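Local coordinates for hypothetical conserved protein (Geobacillus kaustophilus, PDB 2QYH), which is of unknown function but probably acts as a magnesium-dependent phosphatase of the haloacid dehalogenase type, at residues G2-L14 with L32-R45. Residues are numbered along the deposited sequence; the frame is centred on the assembly and turned at random.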
loop_
_atom_site.group_PDB
_atom_site.type_symbol
_atom_site.label_atom_id
_atom_site.label_comp_id
_atom_site.label_asym_id
_atom_site.label_seq_id
_atom_site.Cartn_x
_atom_site.Cartn_y
_atom_site.Cartn_z
ATOM N N GLY D 2 16.946 20.178 -21.887
ATOM C CA GLY D 2 15.869 19.241 -21.609
ATOM C C GLY D 2 15.676 18.780 -20.177
ATOM O O GLY D 2 16.405 19.166 -19.269
ATOM N N ARG D 3 14.664 17.944 -19.985
ATOM C CA ARG D 3 14.343 17.398 -18.673
ATOM C C ARG D 3 15.152 16.133 -18.400
ATOM O O ARG D 3 15.596 15.451 -19.323
ATOM C CB ARG D 3 12.855 17.037 -18.600
ATOM C CG ARG D 3 11.900 18.198 -18.545
ATOM C CD ARG D 3 11.519 18.521 -17.119
ATOM N NE ARG D 3 10.387 19.438 -17.085
ATOM C CZ ARG D 3 9.738 19.797 -15.981
ATOM N NH1 ARG D 3 10.105 19.317 -14.800
ATOM N NH2 ARG D 3 8.719 20.639 -16.061
ATOM N N LYS D 4 15.327 15.828 -17.119
ATOM C CA LYS D 4 16.031 14.626 -16.692
ATOM C C LYS D 4 14.999 13.783 -15.964
ATOM O O LYS D 4 14.013 14.302 -15.452
ATOM C CB LYS D 4 17.178 14.979 -15.746
ATOM C CG LYS D 4 18.280 15.778 -16.407
ATOM C CD LYS D 4 19.078 16.558 -15.384
ATOM C CE LYS D 4 20.098 17.466 -16.052
ATOM N NZ LYS D 4 20.705 18.435 -15.086
ATOM N N ILE D 5 15.206 12.479 -15.932
ATOM C CA ILE D 5 14.271 11.607 -15.246
ATOM C C ILE D 5 15.065 10.493 -14.596
ATOM O O ILE D 5 16.094 10.072 -15.120
ATOM C CB ILE D 5 13.227 11.014 -16.229
ATOM C CG1 ILE D 5 12.199 10.179 -15.463
ATOM C CG2 ILE D 5 13.919 10.196 -17.308
ATOM C CD1 ILE D 5 10.978 9.791 -16.295
ATOM N N VAL D 6 14.609 10.042 -13.436
ATOM C CA VAL D 6 15.281 8.963 -12.728
ATOM C C VAL D 6 14.257 7.869 -12.449
ATOM O O VAL D 6 13.181 8.140 -11.924
ATOM C CB VAL D 6 15.887 9.444 -11.374
ATOM C CG1 VAL D 6 16.661 8.297 -10.714
ATOM C CG2 VAL D 6 16.798 10.645 -11.597
ATOM N N PHE D 7 14.603 6.640 -12.812
ATOM C CA PHE D 7 13.742 5.483 -12.601
ATOM C C PHE D 7 14.267 4.652 -11.430
ATOM O O PHE D 7 15.474 4.518 -11.257
ATOM C CB PHE D 7 13.707 4.636 -13.870
ATOM C CG PHE D 7 12.895 5.236 -14.970
ATOM C CD1 PHE D 7 11.531 4.988 -15.055
ATOM C CD2 PHE D 7 13.488 6.067 -15.917
ATOM C CE1 PHE D 7 10.765 5.561 -16.075
ATOM C CE2 PHE D 7 12.731 6.644 -16.937
ATOM C CZ PHE D 7 11.369 6.391 -17.016
ATOM N N PHE D 8 13.357 4.096 -10.633
ATOM C CA PHE D 8 13.734 3.296 -9.470
ATOM C C PHE D 8 12.991 1.977 -9.425
ATOM O O PHE D 8 11.787 1.937 -9.651
ATOM C CB PHE D 8 13.393 4.033 -8.175
ATOM C CG PHE D 8 14.124 5.324 -7.989
ATOM C CD1 PHE D 8 15.403 5.344 -7.437
ATOM C CD2 PHE D 8 13.524 6.533 -8.336
ATOM C CE1 PHE D 8 16.073 6.556 -7.230
ATOM C CE2 PHE D 8 14.182 7.741 -8.135
ATOM C CZ PHE D 8 15.459 7.756 -7.579
ATOM N N ASP D 9 13.704 0.895 -9.140
ATOM C CA ASP D 9 13.055 -0.393 -8.990
ATOM C C ASP D 9 12.641 -0.313 -7.521
ATOM O O ASP D 9 13.154 0.538 -6.793
ATOM C CB ASP D 9 14.044 -1.533 -9.221
ATOM C CG ASP D 9 13.401 -2.898 -9.061
ATOM O OD1 ASP D 9 12.306 -3.108 -9.633
ATOM O OD2 ASP D 9 13.996 -3.758 -8.370
ATOM N N ILE D 10 11.731 -1.169 -7.070
ATOM C CA ILE D 10 11.270 -1.092 -5.685
ATOM C C ILE D 10 12.125 -1.810 -4.626
ATOM O O ILE D 10 12.875 -1.159 -3.883
ATOM C CB ILE D 10 9.797 -1.562 -5.591
ATOM C CG1 ILE D 10 8.935 -0.708 -6.522
ATOM C CG2 ILE D 10 9.273 -1.415 -4.177
ATOM C CD1 ILE D 10 7.547 -1.261 -6.752
ATOM N N ASP D 11 12.024 -3.136 -4.548
ATOM C CA ASP D 11 12.782 -3.892 -3.551
ATOM C C ASP D 11 14.287 -3.877 -3.751
ATOM O O ASP D 11 14.787 -4.186 -4.831
ATOM C CB ASP D 11 12.319 -5.342 -3.499
ATOM C CG ASP D 11 10.917 -5.487 -2.970
ATOM O OD1 ASP D 11 10.469 -4.613 -2.199
ATOM O OD2 ASP D 11 10.272 -6.497 -3.316
ATOM N N GLY D 12 15.007 -3.536 -2.687
ATOM C CA GLY D 12 16.453 -3.482 -2.756
ATOM C C GLY D 12 16.948 -2.127 -3.216
ATOM O O GLY D 12 18.121 -1.809 -3.051
ATOM N N THR D 13 16.058 -1.321 -3.791
ATOM C CA THR D 13 16.438 0.001 -4.268
ATOM C C THR D 13 15.766 1.096 -3.449
ATOM O O THR D 13 16.444 1.932 -2.860
ATOM C CB THR D 13 16.072 0.180 -5.747
ATOM O OG1 THR D 13 16.665 -0.874 -6.515
ATOM C CG2 THR D 13 16.573 1.523 -6.261
ATOM N N LEU D 14 14.436 1.103 -3.414
ATOM C CA LEU D 14 13.721 2.105 -2.634
ATOM C C LEU D 14 13.507 1.566 -1.230
ATOM O O LEU D 14 13.559 2.313 -0.256
ATOM C CB LEU D 14 12.368 2.423 -3.265
ATOM C CG LEU D 14 12.338 3.236 -4.560
ATOM C CD1 LEU D 14 10.900 3.347 -5.040
ATOM C CD2 LEU D 14 12.928 4.617 -4.328
ATOM N N LEU D 32 14.931 15.936 -5.788
ATOM C CA LEU D 32 14.847 15.762 -7.236
ATOM C C LEU D 32 13.643 16.497 -7.829
ATOM O O LEU D 32 13.780 17.242 -8.802
ATOM C CB LEU D 32 14.763 14.282 -7.598
ATOM C CG LEU D 32 16.024 13.432 -7.428
ATOM C CD1 LEU D 32 15.740 12.020 -7.895
ATOM C CD2 LEU D 32 17.169 14.028 -8.235
ATOM N N LYS D 33 12.464 16.283 -7.247
ATOM C CA LYS D 33 11.245 16.936 -7.721
ATOM C C LYS D 33 11.383 18.459 -7.679
ATOM O O LYS D 33 10.988 19.160 -8.602
ATOM C CB LYS D 33 10.052 16.503 -6.873
ATOM C CG LYS D 33 9.514 15.125 -7.206
ATOM C CD LYS D 33 8.813 14.511 -6.008
ATOM C CE LYS D 33 7.576 13.737 -6.417
ATOM N NZ LYS D 33 6.442 14.661 -6.747
ATOM N N GLN D 34 11.954 18.955 -6.598
ATOM C CA GLN D 34 12.159 20.379 -6.422
ATOM C C GLN D 34 12.990 20.966 -7.580
ATOM O O GLN D 34 12.740 22.085 -8.038
ATOM C CB GLN D 34 12.872 20.596 -5.093
ATOM C CG GLN D 34 12.742 21.961 -4.495
ATOM C CD GLN D 34 13.332 22.005 -3.099
ATOM O OE1 GLN D 34 14.527 21.752 -2.913
ATOM N NE2 GLN D 34 12.496 22.311 -2.107
ATOM N N SER D 35 13.971 20.193 -8.043
ATOM C CA SER D 35 14.862 20.594 -9.127
ATOM C C SER D 35 14.268 20.414 -10.518
ATOM O O SER D 35 14.917 20.726 -11.514
ATOM C CB SER D 35 16.166 19.798 -9.054
ATOM O OG SER D 35 16.968 20.209 -7.965
ATOM N N GLY D 36 13.053 19.890 -10.595
ATOM C CA GLY D 36 12.428 19.698 -11.892
ATOM C C GLY D 36 12.802 18.386 -12.550
ATOM O O GLY D 36 12.535 18.181 -13.744
ATOM N N VAL D 37 13.428 17.493 -11.783
ATOM C CA VAL D 37 13.817 16.187 -12.308
ATOM C C VAL D 37 12.651 15.222 -12.100
ATOM O O VAL D 37 12.082 15.156 -11.016
ATOM C CB VAL D 37 15.087 15.641 -11.593
ATOM C CG1 VAL D 37 15.440 14.248 -12.113
ATOM C CG2 VAL D 37 16.248 16.574 -11.826
ATOM N N TYR D 38 12.276 14.498 -13.146
ATOM C CA TYR D 38 11.181 13.554 -13.043
ATOM C C TYR D 38 11.595 12.309 -12.269
ATOM O O TYR D 38 12.702 11.793 -12.441
ATOM C CB TYR D 38 10.685 13.154 -14.434
ATOM C CG TYR D 38 9.946 14.256 -15.161
ATOM C CD1 TYR D 38 9.051 15.087 -14.479
ATOM C CD2 TYR D 38 10.126 14.462 -16.534
ATOM C CE1 TYR D 38 8.353 16.101 -15.150
ATOM C CE2 TYR D 38 9.434 15.468 -17.211
ATOM C CZ TYR D 38 8.549 16.286 -16.510
ATOM O OH TYR D 38 7.863 17.276 -17.163
ATOM N N VAL D 39 10.701 11.837 -11.407
ATOM C CA VAL D 39 10.950 10.652 -10.608
ATOM C C VAL D 39 9.887 9.619 -10.928
ATOM O O VAL D 39 8.686 9.893 -10.839
ATOM C CB VAL D 39 10.889 10.969 -9.112
ATOM C CG1 VAL D 39 11.078 9.697 -8.299
ATOM C CG2 VAL D 39 11.958 11.984 -8.766
ATOM N N ALA D 40 10.321 8.428 -11.300
ATOM C CA ALA D 40 9.371 7.383 -11.639
ATOM C C ALA D 40 9.863 6.014 -11.206
ATOM O O ALA D 40 11.068 5.777 -11.065
ATOM C CB ALA D 40 9.106 7.390 -13.146
ATOM N N ILE D 41 8.910 5.117 -10.985
ATOM C CA ILE D 41 9.215 3.756 -10.592
ATOM C C ILE D 41 9.103 2.874 -11.833
ATOM O O ILE D 41 8.244 3.104 -12.675
ATOM C CB ILE D 41 8.210 3.261 -9.535
ATOM C CG1 ILE D 41 8.503 3.937 -8.194
ATOM C CG2 ILE D 41 8.253 1.734 -9.436
ATOM C CD1 ILE D 41 7.497 3.604 -7.082
ATOM N N ALA D 42 9.981 1.890 -11.965
ATOM C CA ALA D 42 9.921 0.965 -13.098
ATOM C C ALA D 42 9.885 -0.414 -12.466
ATOM O O ALA D 42 10.827 -0.806 -11.779
ATOM C CB ALA D 42 11.140 1.105 -13.986
ATOM N N THR D 43 8.805 -1.149 -12.699
ATOM C CA THR D 43 8.661 -2.460 -12.087
ATOM C C THR D 43 7.810 -3.422 -12.908
ATOM O O THR D 43 7.113 -3.020 -13.836
ATOM C CB THR D 43 8.022 -2.314 -10.689
ATOM O OG1 THR D 43 7.916 -3.597 -10.062
ATOM C CG2 THR D 43 6.636 -1.703 -10.811
ATOM N N GLY D 44 7.876 -4.699 -12.554
ATOM C CA GLY D 44 7.084 -5.691 -13.251
ATOM C C GLY D 44 5.738 -5.845 -12.566
ATOM O O GLY D 44 4.838 -6.511 -13.079
ATOM N N ARG D 45 5.602 -5.209 -11.405
ATOM C CA ARG D 45 4.374 -5.277 -10.620
ATOM C C ARG D 45 3.190 -4.552 -11.237
ATOM O O ARG D 45 3.336 -3.736 -12.150
ATOM C CB ARG D 45 4.604 -4.694 -9.230
ATOM C CG ARG D 45 5.709 -5.343 -8.460
ATOM C CD ARG D 45 5.803 -4.725 -7.093
ATOM N NE ARG D 45 6.904 -5.278 -6.314
ATOM C CZ ARG D 45 7.127 -4.984 -5.039
ATOM N NH1 ARG D 45 6.324 -4.143 -4.392
ATOM N NH2 ARG D 45 8.149 -5.540 -4.411
HETATM O O HOH W 1 15.012 18.154 -15.366
HETATM O O HOH W 2 8.130 -4.981 -1.266
#
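Tyr38 OH sits over one face of the Arg3 guanidinium, 3.3 Å from Arg3 NE, with the guanidinium and ring planes only 11° apart. A bend at chi2 (-96°) brings the arginine chain alongside the Tyr38 ring, and Arg3 NH1 reaches Gly36 O at 2.9 Å. On the same face of the sheet, Ile5 CG1 packs on Tyr38 CB at 3.5 Å. With Tyr38 cut back to an alanine, the Arg3 guanidinium is likely to lose the hydroxyl over its face and be freer to turn away from Gly36 O. Five backbone bonds tie the parallel strands, from Tyr38 N to Lys4 O at one end to Ala42 N to Phe8 O at the other. Past the strand ends, Arg45 stretches out so that Ile10 CD1 lies over one guanidinium face, while Asp11 OD2 comes in at the guanidinium edge, its carboxylate turned 67°, for a 2.6 Å salt bridge to Arg45 NH2. Asp9, Asp11 and Thr13 match the DxDx(T/V) signature of HAD hydrolases, consistent with a phosphatase site here; Asp9 OD1 forms a salt bridge to Lys184. The strands form a beta-alpha-beta unit with helix 23-34, flanked in the sheet by strands 202-206 and 62-64; helix 184-195 packs on Phe7 and Ala42, helix 246-253 on Phe8 and Leu32.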